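Local structure of DyP (3VXJ) at residues Pro7-Gln12 with Ile49-Ile54; Asp14-Met19 with His326-Ser331; Ser177-Glu182 with Val192-Ile197. The protein is a heme b peroxidase of the dye-decolorizing family that probably oxidises dyes and phenols with hydrogen peroxide, and binds 2,6-dimethoxyphenol. All blocks are in the same frame, centred on the assembly; numbering follows the deposited sequence.

Interaction 1 of 3, residues Pro7-Gln12 with Ile49-Ile54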
loop_
_atom_site.group_PDB
_atom_site.type_symbol
_atom_site.label_atom_id
_atom_site.label_comp_id
_atom_site.label_asym_id
_atom_site.label_seq_id
_atom_site.Cartn_x
_atom_site.Cartn_y
_atom_site.Cartn_z
ATOM N N PRO A 7 -9.630 -20.381 -7.513
ATOM C CA PRO A 7 -8.852 -21.474 -6.947
ATOM C C PRO A 7 -7.918 -20.935 -5.861
ATOM O O PRO A 7 -6.768 -20.574 -6.128
ATOM C CB PRO A 7 -8.079 -22.009 -8.158
ATOM C CG PRO A 7 -7.914 -20.833 -9.039
ATOM C CD PRO A 7 -9.147 -19.998 -8.851
ATOM N N LEU A 8 -8.425 -20.886 -4.634
ATOM C CA LEU A 8 -7.704 -20.258 -3.526
ATOM C C LEU A 8 -6.367 -20.929 -3.222
ATOM O O LEU A 8 -5.445 -20.273 -2.740
ATOM C CB LEU A 8 -8.565 -20.234 -2.263
ATOM C CG LEU A 8 -9.939 -19.562 -2.334
ATOM C CD1 LEU A 8 -10.641 -19.659 -0.990
ATOM C CD2 LEU A 8 -9.838 -18.118 -2.775
ATOM N N ASN A 9 -6.266 -22.226 -3.494
ATOM C CA ASN A 9 -5.009 -22.951 -3.319
ATOM C C ASN A 9 -3.939 -22.597 -4.351
ATOM O O ASN A 9 -2.788 -23.018 -4.216
ATOM C CB ASN A 9 -5.239 -24.467 -3.322
ATOM C CG ASN A 9 -5.997 -24.948 -2.101
ATOM O OD1 ASN A 9 -5.396 -25.307 -1.089
ATOM N ND2 ASN A 9 -7.323 -24.958 -2.189
ATOM N N ASN A 10 -4.324 -21.828 -5.372
ATOM C CA ASN A 10 -3.417 -21.499 -6.467
ATOM C C ASN A 10 -3.054 -20.020 -6.546
ATOM O O ASN A 10 -2.279 -19.618 -7.411
ATOM C CB ASN A 10 -3.996 -21.955 -7.808
ATOM C CG ASN A 10 -2.924 -22.155 -8.853
ATOM O OD1 ASN A 10 -1.847 -22.671 -8.540
ATOM N ND2 ASN A 10 -3.194 -21.732 -10.094
ATOM N N ILE A 11 -3.617 -19.217 -5.648
ATOM C CA ILE A 11 -3.391 -17.770 -5.645
ATOM C C ILE A 11 -2.459 -17.425 -4.493
ATOM O O ILE A 11 -2.691 -17.824 -3.354
ATOM C CB ILE A 11 -4.729 -17.000 -5.511
ATOM C CG1 ILE A 11 -5.588 -17.253 -6.760
ATOM C CG2 ILE A 11 -4.470 -15.494 -5.317
ATOM C CD1 ILE A 11 -7.070 -16.959 -6.600
ATOM N N GLN A 12 -1.381 -16.710 -4.786
ATOM C CA GLN A 12 -0.471 -16.283 -3.732
ATOM C C GLN A 12 -1.212 -15.437 -2.689
ATOM O O GLN A 12 -1.908 -14.472 -3.023
ATOM C CB GLN A 12 0.746 -15.571 -4.323
ATOM C CG GLN A 12 1.639 -16.485 -5.170
ATOM C CD GLN A 12 3.032 -15.927 -5.347
ATOM O OE1 GLN A 12 3.749 -15.731 -4.371
ATOM N NE2 GLN A 12 3.420 -15.648 -6.589
ATOM N N ILE A 49 5.671 -21.629 -0.713
ATOM C CA ILE A 49 4.824 -20.553 -1.246
ATOM C C ILE A 49 3.396 -20.696 -0.727
ATOM O O ILE A 49 2.733 -21.711 -0.964
ATOM C CB ILE A 49 4.883 -20.449 -2.785
ATOM C CG1 ILE A 49 6.310 -20.090 -3.257
ATOM C CG2 ILE A 49 3.847 -19.430 -3.300
ATOM C CD1 ILE A 49 6.808 -18.671 -2.917
ATOM N N THR A 50 2.941 -19.664 -0.027
ATOM C CA THR A 50 1.704 -19.695 0.737
ATOM C C THR A 50 0.504 -19.172 -0.046
ATOM O O THR A 50 0.500 -18.017 -0.493
ATOM C CB THR A 50 1.880 -18.881 2.031
ATOM O OG1 THR A 50 3.130 -19.233 2.642
ATOM C CG2 THR A 50 0.745 -19.160 2.992
ATOM N N SER A 51 -0.506 -20.023 -0.193
ATOM C CA SER A 51 -1.728 -19.684 -0.908
ATOM C C SER A 51 -2.741 -18.922 -0.055
ATOM O O SER A 51 -2.657 -18.911 1.179
ATOM C CB SER A 51 -2.397 -20.958 -1.427
ATOM O OG SER A 51 -2.945 -21.710 -0.351
ATOM N N ALA A 52 -3.708 -18.301 -0.727
ATOM C CA ALA A 52 -4.856 -17.699 -0.064
ATOM C C ALA A 52 -5.589 -18.719 0.819
ATOM O O ALA A 52 -6.032 -18.386 1.929
ATOM C CB ALA A 52 -5.794 -17.097 -1.104
ATOM N N ALA A 53 -5.691 -19.962 0.345
ATOM C CA ALA A 53 -6.305 -21.049 1.128
ATOM C C ALA A 53 -5.626 -21.268 2.484
ATOM O O ALA A 53 -6.309 -21.457 3.497
ATOM C CB ALA A 53 -6.331 -22.347 0.329
ATOM N N ILE A 54 -4.293 -21.245 2.509
ATOM C CA ILE A 54 -3.551 -21.421 3.765
ATOM C C ILE A 54 -3.794 -20.247 4.716
ATOM O O ILE A 54 -3.968 -20.442 5.919
ATOM C CB ILE A 54 -2.026 -21.662 3.533
ATOM C CG1 ILE A 54 -1.784 -22.999 2.810
ATOM C CG2 ILE A 54 -1.239 -21.596 4.850
ATOM C CD1 ILE A 54 -2.157 -24.254 3.592
#
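L8 and A53 meet through backbone and side chain. A53 N donates to L8 O at 3.1 Å, and the donor stands above the carbonyl plane, 66° out of it. L8 CB packs beside A53 CB at 4.0 Å. A52 N donates to I11 O at 2.9 Å. The same oxygen takes a CA-H...O contact from S51.

Q12 can be followed outward. Its CB points away from 49-54, but Q12 CG lies 4.1 Å from I49 CG2. Q12 CD keeps 4.1 Å to I49 CG2, and OE1 comes to 3.9 Å from it. The polar tip is held from outside: OE1 accepts from L69 N of strand 65-71, and NE2 bonds to P431 O. Nearer the start of the segment, N9 lays its amide against A53, with N9 OD1 3.4 Å from A53 CB.

S51 OG lies between the backbone N and the carbonyl carbon (chi1 71°) and accepts from I54 N. Here L8 O and I11 O also take up A53 N and A52 N, so the N-terminal segment holds the first amides of helix 52-55. The bond from I54 N to S51 OG is the classic serine N-cap of a helix start.

Interaction 2 of 3, residues Asp14-Met19 with His326-Ser331. With HEM (protoporphyrin IX containing Fe), chain B; 3DM (2,6-dimethoxyphenol), chain D.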
loop_
_atom_site.group_PDB
_atom_site.type_symbol
_atom_site.label_atom_id
_atom_site.label_comp_id
_atom_site.label_asym_id
_atom_site.label_seq_id
_atom_site.Cartn_x
_atom_site.Cartn_y
_atom_site.Cartn_z
ATOM N N ASP A 14 -0.795 -13.235 -0.227
ATOM C CA ASP A 14 -0.720 -11.802 0.091
ATOM C C ASP A 14 -1.595 -10.939 -0.820
ATOM O O ASP A 14 -2.026 -9.860 -0.420
ATOM C CB ASP A 14 0.724 -11.301 0.082
ATOM C CG ASP A 14 0.895 -10.003 0.850
ATOM O OD1 ASP A 14 0.373 -9.909 1.980
ATOM O OD2 ASP A 14 1.528 -9.066 0.310
ATOM N N ILE A 15 -1.869 -11.437 -2.028
ATOM C CA ILE A 15 -2.660 -10.694 -3.005
ATOM C C ILE A 15 -4.113 -10.524 -2.546
ATOM O O ILE A 15 -4.666 -9.429 -2.605
ATOM C CB ILE A 15 -2.672 -11.399 -4.372
ATOM C CG1 ILE A 15 -1.256 -11.527 -4.931
ATOM C CG2 ILE A 15 -3.559 -10.634 -5.348
ATOM C CD1 ILE A 15 -1.167 -12.502 -6.098
ATOM N N LEU A 16 -4.718 -11.622 -2.094
ATOM C CA LEU A 16 -6.163 -11.683 -1.873
ATOM C C LEU A 16 -6.546 -11.527 -0.406
ATOM O O LEU A 16 -7.558 -10.909 -0.087
ATOM C CB LEU A 16 -6.725 -12.999 -2.439
ATOM C CG LEU A 16 -8.219 -13.330 -2.345
ATOM C CD1 LEU A 16 -9.043 -12.282 -3.072
ATOM C CD2 LEU A 16 -8.502 -14.722 -2.902
ATOM N N VAL A 17 -5.732 -12.093 0.480
ATOM C CA VAL A 17 -6.057 -12.165 1.897
ATOM C C VAL A 17 -5.166 -11.222 2.704
ATOM O O VAL A 17 -5.634 -10.550 3.627
ATOM C CB VAL A 17 -5.939 -13.626 2.411
ATOM C CG1 VAL A 17 -6.310 -13.720 3.887
ATOM C CG2 VAL A 17 -6.820 -14.557 1.583
ATOM N N GLY A 18 -3.887 -11.174 2.345
ATOM C CA GLY A 18 -2.904 -10.375 3.076
ATOM C C GLY A 18 -2.279 -11.197 4.183
ATOM O O GLY A 18 -2.988 -11.869 4.941
ATOM N N MET A 19 -0.955 -11.139 4.294
ATOM C CA MET A 19 -0.241 -11.933 5.299
ATOM C C MET A 19 -0.599 -11.550 6.734
ATOM O O MET A 19 -0.705 -12.426 7.600
ATOM C CB MET A 19 1.269 -11.857 5.084
ATOM C CG MET A 19 1.750 -12.581 3.837
ATOM S SD MET A 19 3.536 -12.562 3.713
ATOM C CE MET A 19 3.767 -13.527 2.224
ATOM N N HIS A 326 -10.037 0.320 -7.758
ATOM C CA HIS A 326 -9.793 -0.305 -6.468
ATOM C C HIS A 326 -8.550 -1.177 -6.511
ATOM O O HIS A 326 -8.202 -1.727 -7.554
ATOM C CB HIS A 326 -11.015 -1.104 -6.021
ATOM C CG HIS A 326 -12.217 -0.250 -5.763
ATOM N ND1 HIS A 326 -12.333 0.565 -4.657
ATOM C CD2 HIS A 326 -13.352 -0.064 -6.482
ATOM C CE1 HIS A 326 -13.486 1.208 -4.700
ATOM N NE2 HIS A 326 -14.120 0.854 -5.802
ATOM N N ALA A 327 -7.873 -1.297 -5.370
ATOM C CA ALA A 327 -6.674 -2.128 -5.280
ATOM C C ALA A 327 -6.521 -2.624 -3.851
ATOM O O ALA A 327 -7.045 -2.000 -2.922
ATOM C CB ALA A 327 -5.444 -1.321 -5.705
ATOM N N MET A 328 -5.791 -3.729 -3.685
ATOM C CA MET A 328 -5.491 -4.304 -2.363
ATOM C C MET A 328 -4.181 -3.739 -1.845
ATOM O O MET A 328 -3.233 -3.575 -2.605
ATOM C CB MET A 328 -5.323 -5.822 -2.471
ATOM C CG MET A 328 -6.548 -6.598 -2.909
ATOM S SD MET A 328 -7.843 -6.628 -1.653
ATOM C CE MET A 328 -8.842 -7.970 -2.288
ATOM N N ARG A 329 -4.106 -3.486 -0.539
ATOM C CA ARG A 329 -2.845 -3.080 0.070
ATOM C C ARG A 329 -2.403 -4.046 1.154
ATOM O O ARG A 329 -3.226 -4.569 1.924
ATOM C CB ARG A 329 -2.949 -1.671 0.655
ATOM C CG ARG A 329 -3.166 -0.588 -0.378
ATOM C CD ARG A 329 -3.600 0.731 0.275
ATOM N NE ARG A 329 -4.876 0.545 0.963
ATOM C CZ ARG A 329 -5.086 0.740 2.260
ATOM N NH1 ARG A 329 -4.118 1.202 3.035
ATOM N NH2 ARG A 329 -6.282 0.500 2.792
ATOM N N SER A 330 -1.093 -4.274 1.207
ATOM C CA SER A 330 -0.507 -5.126 2.249
ATOM C C SER A 330 0.800 -4.529 2.767
ATOM O O SER A 330 1.854 -5.175 2.763
ATOM C CB SER A 330 -0.274 -6.539 1.721
ATOM O OG SER A 330 -0.103 -7.444 2.797
ATOM N N SER A 331 0.717 -3.272 3.188
ATOM C CA SER A 331 1.887 -2.532 3.625
ATOM C C SER A 331 2.262 -2.867 5.063
ATOM O O SER A 331 1.428 -3.319 5.852
ATOM C CB SER A 331 1.604 -1.040 3.518
ATOM O OG SER A 331 1.195 -0.713 2.194
HETATM C CHA HEM B . -5.745 4.258 3.201
HETATM C CHB HEM B . -1.621 5.653 5.301
HETATM C CHC HEM B . 0.584 5.769 0.998
HETATM C CHD HEM B . -3.518 4.340 -1.124
HETATM C C1A HEM B . -4.833 4.658 4.138
HETATM C C2A HEM B . -5.102 4.839 5.547
HETATM C C3A HEM B . -3.955 5.237 6.124
HETATM C C4A HEM B . -2.933 5.286 5.104
HETATM C CMA HEM B . -3.717 5.559 7.612
HETATM C CAA HEM B . -6.489 4.669 6.207
HETATM C CBA HEM B . -6.815 3.253 6.687
HETATM C CGA HEM B . -7.110 2.277 5.572
HETATM O O1A HEM B . -8.167 2.371 4.913
HETATM O O2A HEM B . -6.271 1.358 5.361
HETATM C C1B HEM B . -0.655 5.794 4.325
HETATM C C2B HEM B . 0.720 6.189 4.546
HETATM C C3B HEM B . 1.335 6.217 3.349
HETATM C C4B HEM B . 0.361 5.826 2.352
HETATM C CMB HEM B . 1.309 6.528 5.933
HETATM C CAB HEM B . 2.807 6.555 3.031
HETATM C CBB HEM B . 3.778 6.426 3.938
HETATM C C1C HEM B . -0.349 5.437 0.049
HETATM C C2C HEM B . -0.135 5.436 -1.385
HETATM C C3C HEM B . -1.278 5.055 -1.977
HETATM C C4C HEM B . -2.239 4.798 -0.926
HETATM C CMC HEM B . 1.200 5.803 -2.061
HETATM C CAC HEM B . -1.585 4.876 -3.487
HETATM C CBC HEM B . -1.077 5.701 -4.413
HETATM C C1D HEM B . -4.456 4.127 -0.148
HETATM C C2D HEM B . -5.751 3.543 -0.399
HETATM C C3D HEM B . -6.441 3.531 0.929
HETATM C C4D HEM B . -5.501 4.097 1.864
HETATM C CMD HEM B . -6.360 3.045 -1.720
HETATM C CAD HEM B . -7.870 3.021 1.165
HETATM C CBD HEM B . -8.825 4.144 0.773
HETATM C CGD HEM B . -10.263 3.727 0.924
HETATM O O1D HEM B . -11.025 4.482 1.586
HETATM O O2D HEM B . -10.654 2.663 0.392
HETATM N NA HEM B . -3.515 4.962 3.905
HETATM N NB HEM B . -0.857 5.610 2.963
HETATM N NC HEM B . -1.656 5.080 0.285
HETATM N ND HEM B . -4.323 4.416 1.208
HETATM FE FE HEM B . -2.599 5.087 2.082
HETATM O O1 3DM D . -15.599 2.364 -2.518
HETATM C C1 3DM D . -16.710 3.012 -3.015
HETATM C C2 3DM D . -16.736 3.514 -4.321
HETATM O O2 3DM D . -15.625 3.359 -5.111
HETATM C C7 3DM D . -15.515 4.187 -6.280
HETATM C C3 3DM D . -17.896 4.154 -4.779
HETATM C C4 3DM D . -19.000 4.314 -3.935
HETATM C C5 3DM D . -18.973 3.809 -2.640
HETATM C C6 3DM D . -17.824 3.163 -2.182
HETATM O O3 3DM D . -17.735 2.650 -0.918
HETATM C C8 3DM D . -18.737 3.073 0.044
HETATM O O HOH W 1 -2.122 3.177 2.390
#
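D14 OD1 is gripped by two donors. S330 OG donates to D14 OD1 at 2.6 Å, from the syn side and 19° out of the carboxylate plane. M19 N, from the same segment as D14, donates to D14 OD1 at 2.9 Å, nearly in line with the C-O bond. D14 CG lies anti to the backbone N (chi1 -160°), and the carboxylate beyond it comes nearer to S330. The second oxygen, OD2, is hydrogen-bonded to Y359 OH of strand 353-360. The carboxylate is therefore held at both oxygens.

M328 packs its chain against the backbone carbonyls of I15 and L16. Its CB points toward 14-19, and M328 CG lies 3.4 Å from I15 O. The chain then bends at chi2. M328 CE ends 3.9 Å from L16 O and lies loosely near L16 CD1.

R329 CB points away from 14-19, and its guanidinium lies in the heme pocket. One face of the guanidinium has heme C3D 3.3 Å above the plane, over the centre. R329 NH2 donates to heme O2A at 2.7 Å, and NH1 makes a weak bond to the same oxygen. NH1 also donates to the water bound to the iron, and forms a salt bridge with D171. Further along, the H326 ring turns its edge to 2,6-dimethoxyphenol, with H326 NE2 3.0 Å from O2 of the ligand.

Two donors on OD1 are consistent with an ionised, buried D14. S330 ties this segment to the N-terminal one, while R329, on its other side, binds the heme propionate and the iron-bound water.

Interaction 3 of 3, residues Ser177-Glu182 with Val192-Ile197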
loop_
_atom_site.group_PDB
_atom_site.type_symbol
_atom_site.label_atom_id
_atom_site.label_comp_id
_atom_site.label_asym_id
_atom_site.label_seq_id
_atom_site.Cartn_x
_atom_site.Cartn_y
_atom_site.Cartn_z
ATOM N N SER A 177 -13.455 -6.085 -1.893
ATOM C CA SER A 177 -13.768 -7.503 -1.800
ATOM C C SER A 177 -14.025 -8.002 -3.212
ATOM O O SER A 177 -14.799 -7.397 -3.952
ATOM C CB SER A 177 -15.009 -7.708 -0.935
ATOM O OG SER A 177 -15.288 -9.081 -0.744
ATOM N N VAL A 178 -13.368 -9.091 -3.599
ATOM C CA VAL A 178 -13.623 -9.658 -4.923
ATOM C C VAL A 178 -14.694 -10.744 -4.870
ATOM O O VAL A 178 -14.793 -11.489 -3.885
ATOM C CB VAL A 178 -12.343 -10.201 -5.623
ATOM C CG1 VAL A 178 -11.318 -9.081 -5.818
ATOM C CG2 VAL A 178 -11.744 -11.371 -4.856
ATOM N N THR A 179 -15.496 -10.822 -5.926
ATOM C CA THR A 179 -16.436 -11.923 -6.089
ATOM C C THR A 179 -15.672 -13.167 -6.545
ATOM O O THR A 179 -14.531 -13.065 -7.011
ATOM C CB THR A 179 -17.556 -11.591 -7.108
ATOM O OG1 THR A 179 -16.989 -11.385 -8.405
ATOM C CG2 THR A 179 -18.311 -10.343 -6.695
ATOM N N GLY A 180 -16.297 -14.335 -6.403
ATOM C CA GLY A 180 -15.688 -15.595 -6.828
ATOM C C GLY A 180 -15.209 -16.479 -5.691
ATOM O O GLY A 180 -14.675 -17.563 -5.927
ATOM N N TRP A 181 -15.381 -16.007 -4.457
ATOM C CA TRP A 181 -15.105 -16.813 -3.263
ATOM C C TRP A 181 -15.986 -16.361 -2.100
ATOM O O TRP A 181 -16.575 -15.278 -2.149
ATOM C CB TRP A 181 -13.608 -16.789 -2.894
ATOM C CG TRP A 181 -13.077 -15.489 -2.320
ATOM C CD1 TRP A 181 -13.172 -14.239 -2.871
ATOM C CD2 TRP A 181 -12.332 -15.329 -1.103
ATOM N NE1 TRP A 181 -12.551 -13.312 -2.065
ATOM C CE2 TRP A 181 -12.025 -13.953 -0.974
ATOM C CE3 TRP A 181 -11.902 -16.214 -0.103
ATOM C CZ2 TRP A 181 -11.308 -13.441 0.116
ATOM C CZ3 TRP A 181 -11.189 -15.703 0.981
ATOM C CH2 TRP A 181 -10.900 -14.331 1.079
ATOM N N GLU A 182 -16.088 -17.197 -1.069
ATOM C CA GLU A 182 -16.922 -16.878 0.089
ATOM C C GLU A 182 -16.094 -16.239 1.200
ATOM O O GLU A 182 -15.187 -16.864 1.756
ATOM C CB GLU A 182 -17.655 -18.121 0.603
ATOM C CG GLU A 182 -18.899 -17.797 1.434
ATOM C CD GLU A 182 -19.475 -19.003 2.161
ATOM O OE1 GLU A 182 -19.452 -20.126 1.607
ATOM O OE2 GLU A 182 -19.968 -18.819 3.297
ATOM N N VAL A 192 -16.053 -5.965 -6.057
ATOM C CA VAL A 192 -15.589 -5.823 -7.435
ATOM C C VAL A 192 -15.394 -7.192 -8.083
ATOM O O VAL A 192 -15.171 -8.182 -7.376
ATOM C CB VAL A 192 -14.259 -5.012 -7.513
ATOM C CG1 VAL A 192 -14.435 -3.619 -6.912
ATOM C CG2 VAL A 192 -13.102 -5.772 -6.846
ATOM N N PRO A 193 -15.469 -7.259 -9.427
ATOM C CA PRO A 193 -15.123 -8.517 -10.086
ATOM C C PRO A 193 -13.654 -8.863 -9.824
ATOM O O PRO A 193 -12.824 -7.958 -9.649
ATOM C CB PRO A 193 -15.346 -8.238 -11.577
ATOM C CG PRO A 193 -15.683 -6.836 -11.719
ATOM C CD PRO A 193 -15.816 -6.189 -10.379
ATOM N N PRO A 194 -13.318 -10.162 -9.787
ATOM C CA PRO A 194 -11.976 -10.546 -9.350
ATOM C C PRO A 194 -10.844 -10.006 -10.220
ATOM O O PRO A 194 -9.746 -9.792 -9.716
ATOM C CB PRO A 194 -12.011 -12.080 -9.378
ATOM C CG PRO A 194 -13.175 -12.442 -10.236
ATOM C CD PRO A 194 -14.162 -11.331 -10.087
ATOM N N GLY A 195 -11.131 -9.749 -11.493
ATOM C CA GLY A 195 -10.142 -9.228 -12.438
ATOM C C GLY A 195 -9.690 -7.797 -12.216
ATOM O O GLY A 195 -8.810 -7.323 -12.915
ATOM N N ILE A 196 -10.286 -7.096 -11.259
ATOM C CA ILE A 196 -9.712 -5.820 -10.823
ATOM C C ILE A 196 -8.370 -6.071 -10.117
ATOM O O ILE A 196 -7.454 -5.242 -10.185
ATOM C CB ILE A 196 -10.689 -5.031 -9.929
ATOM C CG1 ILE A 196 -12.013 -4.764 -10.666
ATOM C CG2 ILE A 196 -10.056 -3.719 -9.451
ATOM C CD1 ILE A 196 -11.882 -4.107 -12.049
ATOM N N ILE A 197 -8.246 -7.232 -9.471
ATOM C CA ILE A 197 -7.050 -7.592 -8.709
ATOM C C ILE A 197 -6.243 -8.690 -9.400
ATOM O O ILE A 197 -5.015 -8.632 -9.428
ATOM C CB ILE A 197 -7.428 -8.034 -7.269
ATOM C CG1 ILE A 197 -8.320 -6.983 -6.574
ATOM C CG2 ILE A 197 -6.184 -8.335 -6.440
ATOM C CD1 ILE A 197 -7.689 -5.586 -6.452
#
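V178 and V192 face each other in a short parallel bridge, and both side chains lie on the same face of it. The backbone of V192 makes both bonds. V192 N donates to S177 O at 2.8 Å, and T179 N donates to V192 O at 3.0 Å. These two partners flank V178 in sequence, as a parallel pairing requires. V192 O also receives a CA-H...O contact from V178 CA.

The tight part lies around V178. Its CG1 is anti to the carbonyl carbon (chi1 -60°), and V178 CG1 meets I197 CG1 at 3.7 Å. From the bridge side, V192 CG2 lies 3.9 Å from V178 CG1. P194 completes the group, with P194 CA 3.8 Å from V178 CB. The chain turns after V192, where I196 N bonds to P193 O and I197 N to P194 O. This turn brings I197 back to V178, and all four residues of the cluster are buried.

The other side is more open to solvent, though T179 OG1 still comes 3.3 Å from P194 CD. T179 is exposed and P193 partly so. The T179 and P194 side chains are set obliquely. T179 O is different: the contact buries it, and it has no polar partner in the model. The P194 ring approaches it, with P194 CG 3.6 Å from T179 O. G180 then carries the chain away with positive phi, and its backbone bonds to L6.

Around the contact, helix 13-16 supplies L16 to V178 and W181, and I15 to I197. I196 is backbone hydrogen-bonded to S361, just beyond strand 353-360. I197 O is hydrogen-bonded to S216 OG at the start of strand 216-225. Beyond V192, its neighbour H326 leads into strand 328-334.

From the N terminus, the chain first enters interaction 1, where the opening segment meets 49-54 and closes a loop that holds strand 23-31 and helix 34-48. Segment 14-19 starts inside that loop but finds its partner at 326-331, so interactions 1 and 2 cross. Interaction 2 closes a far longer loop. It joins the N-terminal DyP alpha+beta barrel domain, near helix 13-16, to strand 328-334 of the C-terminal part. Interaction 3 is local, with nine residues between its segments, and falls wholly within that long loop. Helix 13-16 is the common neighbour of all three: L16 packs on L8 and A52 of interaction 1. L8 and W181 link interactions 1 and 3 directly.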